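Local coordinates for ATP-dependent RNA helicase HrpB (PDB 6EUD), which hydrolyses ATP to ADP and phosphate as a bacterial DEAH/RHA-type helicase that binds single-stranded RNA, at residues L627-E632 with L684-A689; N617-K622 with S659-L664; E610-M615 with P670-V675; A587-Q592 with K599-A604; F301-G306 with V386-A391. All coordinates share one frame; numbering follows the deposited sequence.

Contact 1 (L627-E632 with L684-A689); sequences LNWTAE and LDIYQA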
# COMPACT_ATOMS: atom_id res chain seq x y z
N LEU A 627 8.66 -18.56 32.18
CA LEU A 627 10.08 -18.47 32.49
C LEU A 627 10.26 -17.93 33.90
O LEU A 627 9.30 -17.43 34.51
CB LEU A 627 10.79 -17.58 31.48
CG LEU A 627 10.61 -18.13 30.07
CD1 LEU A 627 11.21 -17.19 29.06
CD2 LEU A 627 11.23 -19.53 29.98
N ASN A 628 11.48 -18.04 34.43
CA ASN A 628 11.77 -17.54 35.77
C ASN A 628 12.25 -16.09 35.77
O ASN A 628 13.45 -15.82 35.59
CB ASN A 628 12.80 -18.41 36.48
CG ASN A 628 13.01 -17.99 37.91
OD1 ASN A 628 12.12 -17.41 38.53
ND2 ASN A 628 14.19 -18.27 38.45
N TRP A 629 11.32 -15.17 35.97
CA TRP A 629 11.65 -13.76 35.97
C TRP A 629 12.00 -13.26 37.37
O TRP A 629 11.12 -12.80 38.10
CB TRP A 629 10.48 -12.96 35.38
CG TRP A 629 10.40 -13.17 33.92
CD1 TRP A 629 9.68 -14.13 33.27
CD2 TRP A 629 11.11 -12.44 32.91
NE1 TRP A 629 9.89 -14.02 31.91
CE2 TRP A 629 10.77 -13.00 31.67
CE3 TRP A 629 12.01 -11.37 32.95
CZ2 TRP A 629 11.28 -12.51 30.46
CZ3 TRP A 629 12.53 -10.88 31.75
CH2 TRP A 629 12.16 -11.45 30.52
N THR A 630 13.27 -13.37 37.74
CA THR A 630 13.75 -12.83 39.02
C THR A 630 13.68 -11.31 38.99
O THR A 630 13.63 -10.71 37.91
CB THR A 630 15.20 -13.25 39.32
OG1 THR A 630 16.04 -12.80 38.25
CG2 THR A 630 15.32 -14.74 39.45
N ALA A 631 13.67 -10.69 40.18
CA ALA A 631 13.77 -9.24 40.31
C ALA A 631 14.94 -8.71 39.48
O ALA A 631 14.82 -7.67 38.80
CB ALA A 631 13.93 -8.84 41.76
N GLU A 632 16.05 -9.45 39.50
CA GLU A 632 17.25 -9.05 38.75
C GLU A 632 17.07 -9.11 37.22
O GLU A 632 17.47 -8.17 36.51
CB GLU A 632 18.43 -9.92 39.16
CG GLU A 632 19.72 -9.51 38.49
CD GLU A 632 20.85 -10.48 38.77
OE1 GLU A 632 20.66 -11.69 38.55
OE2 GLU A 632 21.90 -10.02 39.25
N LEU A 684 16.15 -21.90 33.46
CA LEU A 684 16.91 -21.05 32.54
C LEU A 684 17.24 -19.72 33.19
O LEU A 684 16.38 -19.09 33.79
CB LEU A 684 16.12 -20.83 31.26
CG LEU A 684 15.83 -22.09 30.47
CD1 LEU A 684 14.78 -21.82 29.42
CD2 LEU A 684 17.12 -22.62 29.84
N ASP A 685 18.50 -19.31 33.06
CA ASP A 685 18.99 -18.06 33.62
C ASP A 685 18.61 -16.92 32.72
O ASP A 685 19.35 -16.56 31.78
CB ASP A 685 20.51 -18.11 33.83
CG ASP A 685 21.01 -16.99 34.74
OD1 ASP A 685 20.40 -15.90 34.76
OD2 ASP A 685 22.01 -17.21 35.43
N ILE A 686 17.45 -16.34 33.00
CA ILE A 686 16.85 -15.33 32.14
C ILE A 686 17.69 -14.08 32.07
O ILE A 686 17.77 -13.45 31.01
CB ILE A 686 15.41 -15.00 32.63
CG1 ILE A 686 14.50 -16.23 32.46
CG2 ILE A 686 14.84 -13.78 31.90
CD1 ILE A 686 14.45 -16.78 31.06
N TYR A 687 18.30 -13.71 33.19
CA TYR A 687 19.18 -12.55 33.29
C TYR A 687 20.38 -12.70 32.38
O TYR A 687 20.74 -11.78 31.67
CB TYR A 687 19.68 -12.35 34.72
CG TYR A 687 20.79 -11.33 34.86
CD1 TYR A 687 22.15 -11.71 34.81
CD2 TYR A 687 20.51 -9.99 35.07
CE1 TYR A 687 23.18 -10.77 34.93
CE2 TYR A 687 21.52 -9.05 35.22
CZ TYR A 687 22.85 -9.44 35.15
OH TYR A 687 23.84 -8.49 35.29
N GLN A 688 21.01 -13.87 32.43
CA GLN A 688 22.17 -14.12 31.60
C GLN A 688 21.79 -14.13 30.12
O GLN A 688 22.53 -13.62 29.28
CB GLN A 688 22.82 -15.44 31.98
CG GLN A 688 24.32 -15.41 31.78
CD GLN A 688 24.97 -14.31 32.61
OE1 GLN A 688 24.85 -14.30 33.84
NE2 GLN A 688 25.63 -13.37 31.95
N ALA A 689 20.63 -14.69 29.81
CA ALA A 689 20.17 -14.78 28.42
C ALA A 689 19.91 -13.39 27.84
O ALA A 689 20.38 -13.09 26.74
CB ALA A 689 18.92 -15.64 28.32
O HOH W 1 16.06 -16.60 35.69
O HOH W 2 16.28 -19.17 36.70
O HOH W 3 13.75 -19.22 33.11
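I686 holds CG1 anti to its own carbonyl carbon (chi1 -66°) and CG2 anti to its backbone N, which sends the two branches off CB in different directions. W629 carries CG anti to its carbonyl carbon (chi1 -72°); its CB points away from residues 684-689, yet the indole reaches I686. I686 CG2 sits over one face of the W629 indole, 3.7 Å from the centroid of its six-membered ring, a CH-pi contact. The other branch ends at CD1, 3.8 Å from L627 CB. A beta-branched isoleucine suits a place where two neighbours must be met at once. The carboxylate of E632 stacks on a face of the Y687 ring, toward its rim, the planes 21° apart, and E632 CG lies 3.5 Å from Y687 CD2.

No direct hydrogen bond crosses, but water links the backbones: one water accepts from N628 N (2.9 Å) and donates to L684 O (2.7 Å). W629 NE1 is satisfied by L624 O. Both chains are entering helices, T630 capping A633 N and D685 capping Q688 N (OD1 to N 3.1 Å), so the arrangement is that of two N-capped helix starts meeting through their lead-in residues and first turns.

Contact 2 (N617-K622 with S659-L664); sequences NGIRDK and SLLAAL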
# COMPACT_ATOMS: atom_id res chain seq x y z
N ASN A 617 7.54 -22.80 21.14
CA ASN A 617 6.18 -22.58 20.66
C ASN A 617 5.15 -22.59 21.79
O ASN A 617 4.14 -21.87 21.75
CB ASN A 617 5.81 -23.64 19.61
CG ASN A 617 6.60 -23.48 18.32
OD1 ASN A 617 6.92 -22.37 17.91
ND2 ASN A 617 6.90 -24.60 17.67
N GLY A 618 5.42 -23.40 22.81
CA GLY A 618 4.57 -23.45 23.98
C GLY A 618 4.64 -22.14 24.74
O GLY A 618 3.64 -21.66 25.27
N ILE A 619 5.84 -21.57 24.79
CA ILE A 619 6.05 -20.28 25.44
C ILE A 619 5.30 -19.19 24.68
O ILE A 619 4.65 -18.33 25.29
CB ILE A 619 7.55 -19.93 25.53
CG1 ILE A 619 8.28 -20.97 26.38
CG2 ILE A 619 7.75 -18.51 26.08
CD1 ILE A 619 9.78 -20.89 26.30
N ARG A 620 5.37 -19.25 23.35
CA ARG A 620 4.56 -18.38 22.51
C ARG A 620 3.07 -18.56 22.80
O ARG A 620 2.30 -17.62 22.67
CB ARG A 620 4.83 -18.63 21.03
CG ARG A 620 6.25 -18.36 20.66
CD ARG A 620 6.43 -18.06 19.19
NE ARG A 620 7.79 -17.59 19.01
CZ ARG A 620 8.80 -18.36 18.63
NH1 ARG A 620 8.58 -19.63 18.33
NH2 ARG A 620 10.01 -17.84 18.53
N ASP A 621 2.66 -19.76 23.20
CA ASP A 621 1.26 -19.97 23.56
C ASP A 621 0.95 -19.39 24.92
O ASP A 621 -0.06 -18.73 25.09
CB ASP A 621 0.88 -21.46 23.55
CG ASP A 621 0.43 -21.95 22.18
OD1 ASP A 621 0.72 -23.12 21.83
OD2 ASP A 621 -0.23 -21.19 21.44
N LYS A 622 1.81 -19.67 25.90
CA LYS A 622 1.51 -19.38 27.31
C LYS A 622 2.04 -18.03 27.78
O LYS A 622 1.62 -17.52 28.82
CB LYS A 622 2.06 -20.50 28.20
CG LYS A 622 1.34 -21.81 28.06
CD LYS A 622 -0.13 -21.63 28.34
CE LYS A 622 -0.84 -22.95 28.54
NZ LYS A 622 -0.80 -23.75 27.31
N SER A 659 8.80 -8.67 20.91
CA SER A 659 10.14 -8.87 20.32
C SER A 659 10.81 -10.12 20.91
O SER A 659 11.47 -10.89 20.22
CB SER A 659 11.06 -7.65 20.56
OG SER A 659 10.52 -6.43 20.08
N LEU A 660 10.62 -10.30 22.22
CA LEU A 660 11.20 -11.45 22.93
C LEU A 660 10.58 -12.76 22.48
O LEU A 660 11.30 -13.71 22.18
CB LEU A 660 11.02 -11.30 24.44
CG LEU A 660 11.88 -10.20 25.06
CD1 LEU A 660 11.64 -10.12 26.56
CD2 LEU A 660 13.33 -10.46 24.73
N LEU A 661 9.24 -12.81 22.44
CA LEU A 661 8.53 -14.00 21.94
C LEU A 661 8.95 -14.31 20.50
O LEU A 661 9.13 -15.47 20.14
CB LEU A 661 7.02 -13.79 22.03
CG LEU A 661 6.49 -13.85 23.46
CD1 LEU A 661 5.04 -13.43 23.53
CD2 LEU A 661 6.69 -15.24 24.07
N ALA A 662 9.14 -13.27 19.70
CA ALA A 662 9.49 -13.47 18.30
C ALA A 662 10.92 -13.99 18.15
O ALA A 662 11.21 -14.75 17.22
CB ALA A 662 9.31 -12.18 17.52
N ALA A 663 11.79 -13.62 19.08
CA ALA A 663 13.22 -13.93 18.93
C ALA A 663 13.72 -15.06 19.85
O ALA A 663 14.93 -15.22 20.01
CB ALA A 663 14.05 -12.68 19.17
N LEU A 664 12.80 -15.82 20.44
CA LEU A 664 13.16 -16.90 21.38
C LEU A 664 14.27 -17.81 20.86
O LEU A 664 15.18 -18.20 21.61
CB LEU A 664 11.93 -17.76 21.69
CG LEU A 664 10.89 -17.08 22.58
CD1 LEU A 664 9.63 -17.93 22.64
CD2 LEU A 664 11.49 -16.88 23.96
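R620 of helix 608-622 and L661 of helix 657-662 mark the closest backbone approach, their CA atoms 5.9 Å apart, near the C-terminal ends of both helices. The R620 side chain runs extended from CG to NE and closes side-on around one oxygen. R620 NE lies 2.8 Å from L661 O and R620 NH2 3.0 Å from the same atom, both as hydrogen bonds. NE stands above the carbonyl plane, NH2 nearly in line with the C=O bond. The N-H angles, 142° and 132°, are bent, as they must be when two neighbouring donors share one acceptor.

Arginine suits the place because it offers several N-H groups and a long apolar stem. L664, which opens the next helix, rests CD1 over one face of the guanidinium, toward its rim and 3.9 Å from R620 CG. The third nitrogen, R620 NH1, has a weak bond to N617 OD1 (3.2 Å) at the guanidinium edge, and NH2 also forms a salt bridge with E665. An alanine here would probably leave L661 O without these two donors and E665 without its positive mate, and take away the stem and guanidinium face that L664 CD1 rests on.

The apolar part of the contact is I619, whose CG2 lies 4.0 Å from L661 CD2 and the same distance from L664 CD1. The carbonyl partial charges at the end of helix 657-662 would probably favour the arginine's charge; nearby, L660 O is taken by W667 NE1. The arrangement is that of a helix-helix contact in which an arginine binds a last-turn carbonyl where helix 657-662 gives way to helix 664-667.

Contact 3 (E610-M615 with P670-V675); sequences ELHQAM and PHMTGV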
# COMPACT_ATOMS: atom_id res chain seq x y z
N GLU A 610 14.24 -30.84 18.55
CA GLU A 610 12.80 -30.76 18.31
C GLU A 610 12.04 -30.34 19.57
O GLU A 610 11.17 -29.46 19.53
CB GLU A 610 12.27 -32.10 17.80
CG GLU A 610 12.41 -32.26 16.30
CD GLU A 610 11.87 -33.59 15.79
OE1 GLU A 610 11.74 -34.54 16.59
OE2 GLU A 610 11.56 -33.67 14.58
N LEU A 611 12.39 -30.98 20.68
CA LEU A 611 11.75 -30.71 21.96
C LEU A 611 11.91 -29.25 22.38
O LEU A 611 10.94 -28.60 22.79
CB LEU A 611 12.32 -31.63 23.04
CG LEU A 611 11.74 -31.46 24.43
CD1 LEU A 611 10.30 -31.95 24.45
CD2 LEU A 611 12.60 -32.18 25.45
N HIS A 612 13.13 -28.74 22.26
CA HIS A 612 13.39 -27.37 22.64
C HIS A 612 12.58 -26.42 21.79
O HIS A 612 12.01 -25.45 22.29
CB HIS A 612 14.87 -27.06 22.50
CG HIS A 612 15.72 -27.88 23.42
ND1 HIS A 612 17.02 -28.20 23.14
CD2 HIS A 612 15.43 -28.44 24.62
CE1 HIS A 612 17.51 -28.93 24.13
NE2 HIS A 612 16.57 -29.09 25.04
N GLN A 613 12.51 -26.74 20.50
CA GLN A 613 11.73 -25.93 19.59
C GLN A 613 10.25 -25.99 19.98
O GLN A 613 9.57 -24.95 20.02
CB GLN A 613 11.94 -26.38 18.14
CG GLN A 613 11.32 -25.43 17.11
CD GLN A 613 11.95 -24.02 17.10
OE1 GLN A 613 13.18 -23.88 17.20
NE2 GLN A 613 11.12 -22.99 16.99
N ALA A 614 9.76 -27.18 20.30
CA ALA A 614 8.35 -27.34 20.67
C ALA A 614 8.03 -26.55 21.94
O ALA A 614 6.93 -26.02 22.09
CB ALA A 614 7.99 -28.82 20.85
N MET A 615 8.99 -26.47 22.86
CA MET A 615 8.82 -25.69 24.08
C MET A 615 8.76 -24.17 23.80
O MET A 615 7.98 -23.45 24.45
CB MET A 615 9.95 -25.99 25.06
CG MET A 615 9.88 -27.37 25.69
SD MET A 615 11.27 -27.66 26.82
CE MET A 615 10.86 -29.28 27.47
N PRO A 670 19.69 -20.89 22.58
CA PRO A 670 21.08 -21.28 22.83
C PRO A 670 21.35 -21.79 24.24
O PRO A 670 22.27 -22.58 24.42
CB PRO A 670 21.85 -19.98 22.61
CG PRO A 670 21.04 -19.24 21.64
CD PRO A 670 19.61 -19.55 21.98
N HIS A 671 20.56 -21.36 25.22
CA HIS A 671 20.80 -21.75 26.61
C HIS A 671 20.03 -23.01 27.05
O HIS A 671 20.09 -23.40 28.21
CB HIS A 671 20.43 -20.60 27.54
CG HIS A 671 21.22 -19.35 27.28
ND1 HIS A 671 22.38 -19.06 27.96
CD2 HIS A 671 21.00 -18.33 26.43
CE1 HIS A 671 22.85 -17.90 27.52
NE2 HIS A 671 22.03 -17.44 26.60
N MET A 672 19.32 -23.65 26.12
CA MET A 672 18.40 -24.71 26.49
C MET A 672 19.02 -26.10 26.43
O MET A 672 18.30 -27.11 26.40
CB MET A 672 17.16 -24.66 25.60
CG MET A 672 16.29 -23.45 25.87
SD MET A 672 14.74 -23.52 24.97
CE MET A 672 13.97 -24.97 25.69
N THR A 673 20.34 -26.16 26.43
CA THR A 673 21.01 -27.45 26.44
C THR A 673 20.74 -28.16 27.77
O THR A 673 20.92 -27.58 28.84
CB THR A 673 22.53 -27.30 26.23
OG1 THR A 673 22.76 -26.45 25.10
CG2 THR A 673 23.17 -28.66 26.01
N GLY A 674 20.29 -29.40 27.69
CA GLY A 674 20.04 -30.18 28.88
C GLY A 674 18.66 -29.99 29.49
O GLY A 674 18.30 -30.68 30.44
N VAL A 675 17.88 -29.05 28.96
CA VAL A 675 16.49 -28.93 29.37
C VAL A 675 15.69 -30.07 28.74
O VAL A 675 15.50 -30.11 27.53
CB VAL A 675 15.88 -27.59 28.95
CG1 VAL A 675 14.40 -27.55 29.33
CG2 VAL A 675 16.63 -26.43 29.59
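The imidazole of H612 meets M672 with a face and V675 with an edge. M672 CB lies over the centre of the ring, 4.2 Å from its centroid, in a CH-pi contact, and M672 O hangs over the same face. At the edge, H612 NE2 donates to V675 O (2.9 Å); the oxygen lies in the ring plane and is met on a lone pair, though the N-H angle of 138° is bent. M672 O is about as near to H612 NE2, but the angle is too poor for a bond.

M672 O instead accepts from V675 N (3.2 Å) and so closes the type II turn from M672 to V675, in which G674 takes the positive phi that suits glycine. Histidine fits because one flat group supplies both an N-H for the turn and a face for its methionine. A leucine in its place would probably leave V675 O without this donor and the turn less firmly fixed to the helix. The M672 chain bends at chi3 (63°), setting CE 4.0 Å from M615 SD. The same sulfur lies 4.0 Å from V675 CG1, so one unbranched, extended M615 chain reaches both M672 and V675.

On the turn's side, M672 and V675 also touch L684, just before helix 686-692. Elsewhere on helix 608-622, A614 touches D574 and V576 of strand 571-579, so the helix lies between that strand and the turn.

Contact 4 (A587-Q592 with K599-A604); sequences AWRRLQ and KVQPLA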
# COMPACT_ATOMS: atom_id res chain seq x y z
N ALA A 587 1.00 -31.93 24.11
CA ALA A 587 2.13 -32.14 23.21
C ALA A 587 1.64 -32.67 21.88
O ALA A 587 1.31 -33.86 21.74
CB ALA A 587 3.13 -33.10 23.82
N TRP A 588 1.59 -31.78 20.91
CA TRP A 588 1.10 -32.17 19.60
C TRP A 588 2.05 -31.74 18.49
O TRP A 588 2.88 -30.84 18.67
CB TRP A 588 -0.32 -31.61 19.39
CG TRP A 588 -0.42 -30.11 19.25
CD1 TRP A 588 -0.43 -29.40 18.08
CD2 TRP A 588 -0.55 -29.14 20.30
NE1 TRP A 588 -0.54 -28.05 18.34
CE2 TRP A 588 -0.62 -27.86 19.69
CE3 TRP A 588 -0.60 -29.22 21.70
CZ2 TRP A 588 -0.73 -26.68 20.43
CZ3 TRP A 588 -0.72 -28.04 22.43
CH2 TRP A 588 -0.78 -26.79 21.79
N ARG A 589 1.94 -32.42 17.35
CA ARG A 589 2.59 -31.99 16.11
C ARG A 589 1.51 -31.52 15.12
O ARG A 589 0.52 -32.24 14.89
CB ARG A 589 3.42 -33.12 15.50
CG ARG A 589 3.85 -32.91 14.06
CD ARG A 589 5.01 -33.82 13.71
NE ARG A 589 6.24 -33.36 14.34
CZ ARG A 589 7.38 -34.05 14.38
NH1 ARG A 589 7.45 -35.26 13.84
NH2 ARG A 589 8.44 -33.54 14.98
N ARG A 590 1.69 -30.32 14.57
CA ARG A 590 0.76 -29.76 13.59
C ARG A 590 1.40 -29.62 12.21
O ARG A 590 2.43 -28.95 12.04
CB ARG A 590 0.24 -28.40 14.08
CG ARG A 590 -0.93 -27.84 13.27
CD ARG A 590 -1.11 -26.33 13.42
NE ARG A 590 -1.02 -25.91 14.82
CZ ARG A 590 -2.04 -25.88 15.68
NH1 ARG A 590 -3.26 -26.24 15.31
NH2 ARG A 590 -1.83 -25.47 16.93
N LEU A 591 0.80 -30.26 11.21
CA LEU A 591 1.17 -29.97 9.83
C LEU A 591 0.29 -28.83 9.32
O LEU A 591 -0.96 -28.89 9.50
CB LEU A 591 1.03 -31.22 8.96
CG LEU A 591 1.94 -32.37 9.42
CD1 LEU A 591 1.86 -33.59 8.49
CD2 LEU A 591 3.35 -31.85 9.52
N GLN A 592 0.88 -27.77 8.75
CA GLN A 592 -0.05 -26.70 8.40
C GLN A 592 0.32 -26.21 6.95
O GLN A 592 1.46 -26.33 6.46
CB GLN A 592 0.03 -25.56 9.42
CG GLN A 592 1.45 -24.94 9.41
CD GLN A 592 1.90 -24.41 10.76
OE1 GLN A 592 1.58 -23.29 11.18
NE2 GLN A 592 2.89 -25.16 11.34
N LYS A 599 -3.31 -31.27 9.66
CA LYS A 599 -3.34 -32.43 10.53
C LYS A 599 -2.75 -32.08 11.89
O LYS A 599 -1.82 -31.28 11.99
CB LYS A 599 -2.58 -33.60 9.89
CG LYS A 599 -2.90 -34.93 10.53
CD LYS A 599 -2.16 -36.08 9.86
CE LYS A 599 -0.68 -36.05 10.17
NZ LYS A 599 -0.00 -37.29 9.71
N VAL A 600 -3.32 -32.66 12.94
CA VAL A 600 -2.74 -32.59 14.27
C VAL A 600 -2.56 -34.00 14.80
O VAL A 600 -3.46 -34.83 14.70
CB VAL A 600 -3.60 -31.75 15.24
CG1 VAL A 600 -3.32 -30.28 15.05
CG2 VAL A 600 -5.06 -32.03 15.04
N GLN A 601 -1.38 -34.27 15.34
CA GLN A 601 -1.05 -35.61 15.81
C GLN A 601 -0.31 -35.53 17.13
O GLN A 601 0.34 -34.52 17.41
CB GLN A 601 -0.22 -36.36 14.77
CG GLN A 601 0.99 -35.59 14.24
CD GLN A 601 1.79 -36.38 13.20
OE1 GLN A 601 2.11 -35.87 12.12
NE2 GLN A 601 2.11 -37.63 13.51
N PRO A 602 -0.40 -36.59 17.95
CA PRO A 602 0.38 -36.61 19.19
C PRO A 602 1.87 -36.62 18.90
O PRO A 602 2.33 -37.29 17.98
CB PRO A 602 -0.08 -37.91 19.87
CG PRO A 602 -0.69 -38.73 18.79
CD PRO A 602 -1.28 -37.76 17.82
N LEU A 603 2.62 -35.86 19.68
CA LEU A 603 4.05 -35.75 19.47
C LEU A 603 4.75 -37.07 19.79
O LEU A 603 4.77 -37.52 20.94
CB LEU A 603 4.62 -34.61 20.33
CG LEU A 603 5.98 -34.02 19.94
CD1 LEU A 603 5.97 -33.51 18.51
CD2 LEU A 603 6.34 -32.90 20.88
N ALA A 604 5.32 -37.69 18.75
CA ALA A 604 6.17 -38.87 18.94
C ALA A 604 7.43 -38.46 19.69
O ALA A 604 7.75 -37.27 19.76
CB ALA A 604 6.51 -39.51 17.60
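R589 and Q601 exchange backbone hydrogen bonds in both directions: R589 N to Q601 O is short, 2.6 Å, and Q601 N to R589 O is 2.8 Å. The next hydrogen-bonded pair is less even. L591 N reaches K599 O at 2.9 Å, while the return bond from K599 N to L591 O is weak. Past the strand end, L603 N still donates to A587 O (3.2 Å). Between the R589-Q601 and L591-K599 pairs, in the non-hydrogen-bonded pair R590-V600, V600 CA approaches R589 O at 3.3 Å as a CA-H...O contact.

Side chains alternate between the two faces. R589 and Q601 lie side by side, pointing the same way, their guanidinium and amide planes 89° apart. Q601 CG sits between its own backbone N and carbonyl carbon (chi1 51°), where it meets R589 CB at 3.7 Å. On the same face L591 and K599 also run together, CD1 of the leucine 3.9 Å from CE of the lysine, so a charged chain contributes its apolar stem. R590 and V600 pair on the other face, CG to CG1 3.9 Å.

This is an antiparallel beta hairpin of the HrpB connector region, strands 584-593 and 596-602, in a three-stranded sheet with 571-579. Strand 596-602 is outermost there, a place that tolerates P602, which lacks an N-H.

L603 lays CD1 over one face of the R589 guanidinium and crosses that side chain at about a right angle. The arginine's charge is held from farther out by salt bridges, NE to D574 and NH2 to E610. R590 NH1 bonds to T597, near the hairpin's tip, while W588 packs on T575 and E577 of strand 571-579.

Contact 5 (F301-G306 with V386-A391); sequences FDPRTG and VVNLLA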
# COMPACT_ATOMS: atom_id res chain seq x y z
N PHE A 301 -5.37 -1.63 -2.31
CA PHE A 301 -4.58 -2.79 -1.95
C PHE A 301 -4.57 -2.96 -0.44
O PHE A 301 -4.34 -2.00 0.29
CB PHE A 301 -3.15 -2.66 -2.47
CG PHE A 301 -2.23 -3.75 -2.02
CD1 PHE A 301 -2.37 -5.04 -2.50
CD2 PHE A 301 -1.23 -3.49 -1.11
CE1 PHE A 301 -1.53 -6.06 -2.09
CE2 PHE A 301 -0.38 -4.51 -0.69
CZ PHE A 301 -0.53 -5.79 -1.19
N ASP A 302 -4.84 -4.19 0.00
CA ASP A 302 -4.79 -4.58 1.41
C ASP A 302 -3.58 -5.47 1.68
O ASP A 302 -3.60 -6.66 1.35
CB ASP A 302 -6.09 -5.31 1.80
CG ASP A 302 -6.18 -5.62 3.30
OD1 ASP A 302 -5.19 -5.42 4.04
OD2 ASP A 302 -7.25 -6.11 3.72
N PRO A 303 -2.52 -4.92 2.28
CA PRO A 303 -1.29 -5.67 2.52
C PRO A 303 -1.48 -6.90 3.40
O PRO A 303 -0.67 -7.81 3.31
CB PRO A 303 -0.37 -4.66 3.23
CG PRO A 303 -1.29 -3.66 3.79
CD PRO A 303 -2.43 -3.55 2.80
N ARG A 304 -2.51 -6.92 4.23
CA ARG A 304 -2.70 -8.07 5.12
C ARG A 304 -3.35 -9.24 4.40
O ARG A 304 -3.17 -10.40 4.77
CB ARG A 304 -3.52 -7.66 6.34
CG ARG A 304 -2.75 -6.73 7.30
CD ARG A 304 -3.63 -6.19 8.43
NE ARG A 304 -4.90 -5.68 7.90
CZ ARG A 304 -5.03 -4.57 7.18
NH1 ARG A 304 -3.98 -3.81 6.90
NH2 ARG A 304 -6.23 -4.21 6.74
N THR A 305 -4.10 -8.96 3.34
CA THR A 305 -4.74 -10.02 2.57
C THR A 305 -4.07 -10.24 1.22
O THR A 305 -4.30 -11.26 0.57
CB THR A 305 -6.23 -9.72 2.33
OG1 THR A 305 -6.37 -8.54 1.52
CG2 THR A 305 -6.96 -9.51 3.65
N GLY A 306 -3.24 -9.30 0.79
CA GLY A 306 -2.72 -9.28 -0.56
C GLY A 306 -3.79 -9.08 -1.62
O GLY A 306 -3.54 -9.31 -2.79
N VAL A 386 6.08 2.28 2.11
CA VAL A 386 6.96 1.26 2.67
C VAL A 386 6.21 -0.05 2.92
O VAL A 386 6.68 -1.12 2.53
CB VAL A 386 7.59 1.75 3.99
CG1 VAL A 386 8.58 0.72 4.54
CG2 VAL A 386 8.28 3.08 3.76
N VAL A 387 5.05 0.04 3.55
CA VAL A 387 4.20 -1.11 3.84
C VAL A 387 3.86 -1.96 2.62
O VAL A 387 3.89 -3.18 2.68
CB VAL A 387 2.86 -0.64 4.51
CG1 VAL A 387 1.82 -1.78 4.57
CG2 VAL A 387 3.15 -0.08 5.87
N ASN A 388 3.52 -1.31 1.51
CA ASN A 388 3.15 -2.04 0.30
C ASN A 388 4.37 -2.58 -0.46
O ASN A 388 4.28 -3.59 -1.16
CB ASN A 388 2.30 -1.16 -0.60
CG ASN A 388 0.94 -0.85 0.02
OD1 ASN A 388 0.51 -1.53 0.95
ND2 ASN A 388 0.25 0.15 -0.52
N LEU A 389 5.52 -1.91 -0.29
CA LEU A 389 6.76 -2.39 -0.89
C LEU A 389 7.20 -3.65 -0.17
O LEU A 389 7.65 -4.61 -0.80
CB LEU A 389 7.85 -1.33 -0.81
CG LEU A 389 7.68 -0.14 -1.76
CD1 LEU A 389 8.71 0.92 -1.44
CD2 LEU A 389 7.80 -0.58 -3.22
N LEU A 390 7.07 -3.63 1.16
CA LEU A 390 7.38 -4.80 1.98
C LEU A 390 6.46 -5.96 1.63
O LEU A 390 6.92 -7.08 1.51
CB LEU A 390 7.25 -4.47 3.48
CG LEU A 390 8.54 -4.11 4.21
CD1 LEU A 390 9.50 -5.30 4.21
CD2 LEU A 390 9.21 -2.86 3.62
N ALA A 391 5.16 -5.68 1.49
CA ALA A 391 4.22 -6.73 1.07
C ALA A 391 4.62 -7.25 -0.30
O ALA A 391 4.63 -8.46 -0.50
CB ALA A 391 2.78 -6.21 1.07
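P303 and F301 present two bumps to one flank of helix 386-398, where V387, N388 and A391 form a shallow hollow. The pyrrolidine ring of P303 presses in: its CG lies 3.7 Å from V387 CG1 and its CB 4.1 Å from A391 CB. Alanine suits the floor of such a hollow, since the bare methyl of A391 lets P303 come close, their CA atoms 5.8 Å apart. Valine gives a firm wall of fixed shape, and proline is a compact, rigid bump.

With CG anti to the backbone N (chi1 174°), F301 reaches toward the helix, and its chi2 of 71° turns the ring edge to N388 and A391. A391 CB lies in the ring plane, 4.0 Å from F301 CE2. N388 OD1 shares this edge, 3.3 Å from F301 CD2, with the amide and ring planes 85° apart. P303 N lies over one face of the ring, toward its rim.

Beyond P303, D302 OD1 accepts from R304 N (3.1 Å) in an Asx turn. No hydrogen bond joins the two segments. Cohesion therefore rests on apolar fit, with a probable small gain from the partly negative amide oxygen facing the partly positive C-H rim of F301.

Overall arrangement
From the N terminus, contact 5 comes first, closing a loop of about 80 residues that ties a strand end of the second helicase domain to helix 386-398. It stands apart, its centre about 25 Å from that of the nearest, contact 2. Contact 4 follows in series, a tight hairpin in the connector region. The other three interlock: contact 2 is nested inside the loop closed by contact 3, while contact 1 opens within both and closes beyond them, crossing both. Contacts 2 and 3 join helix 608-622 to helices 657-662 and 664-667 and to the 672-675 turn; contact 1 joins the starts of helices 631-646 and 686-692. The E610-R589 salt bridge links contact 3 to the hairpin.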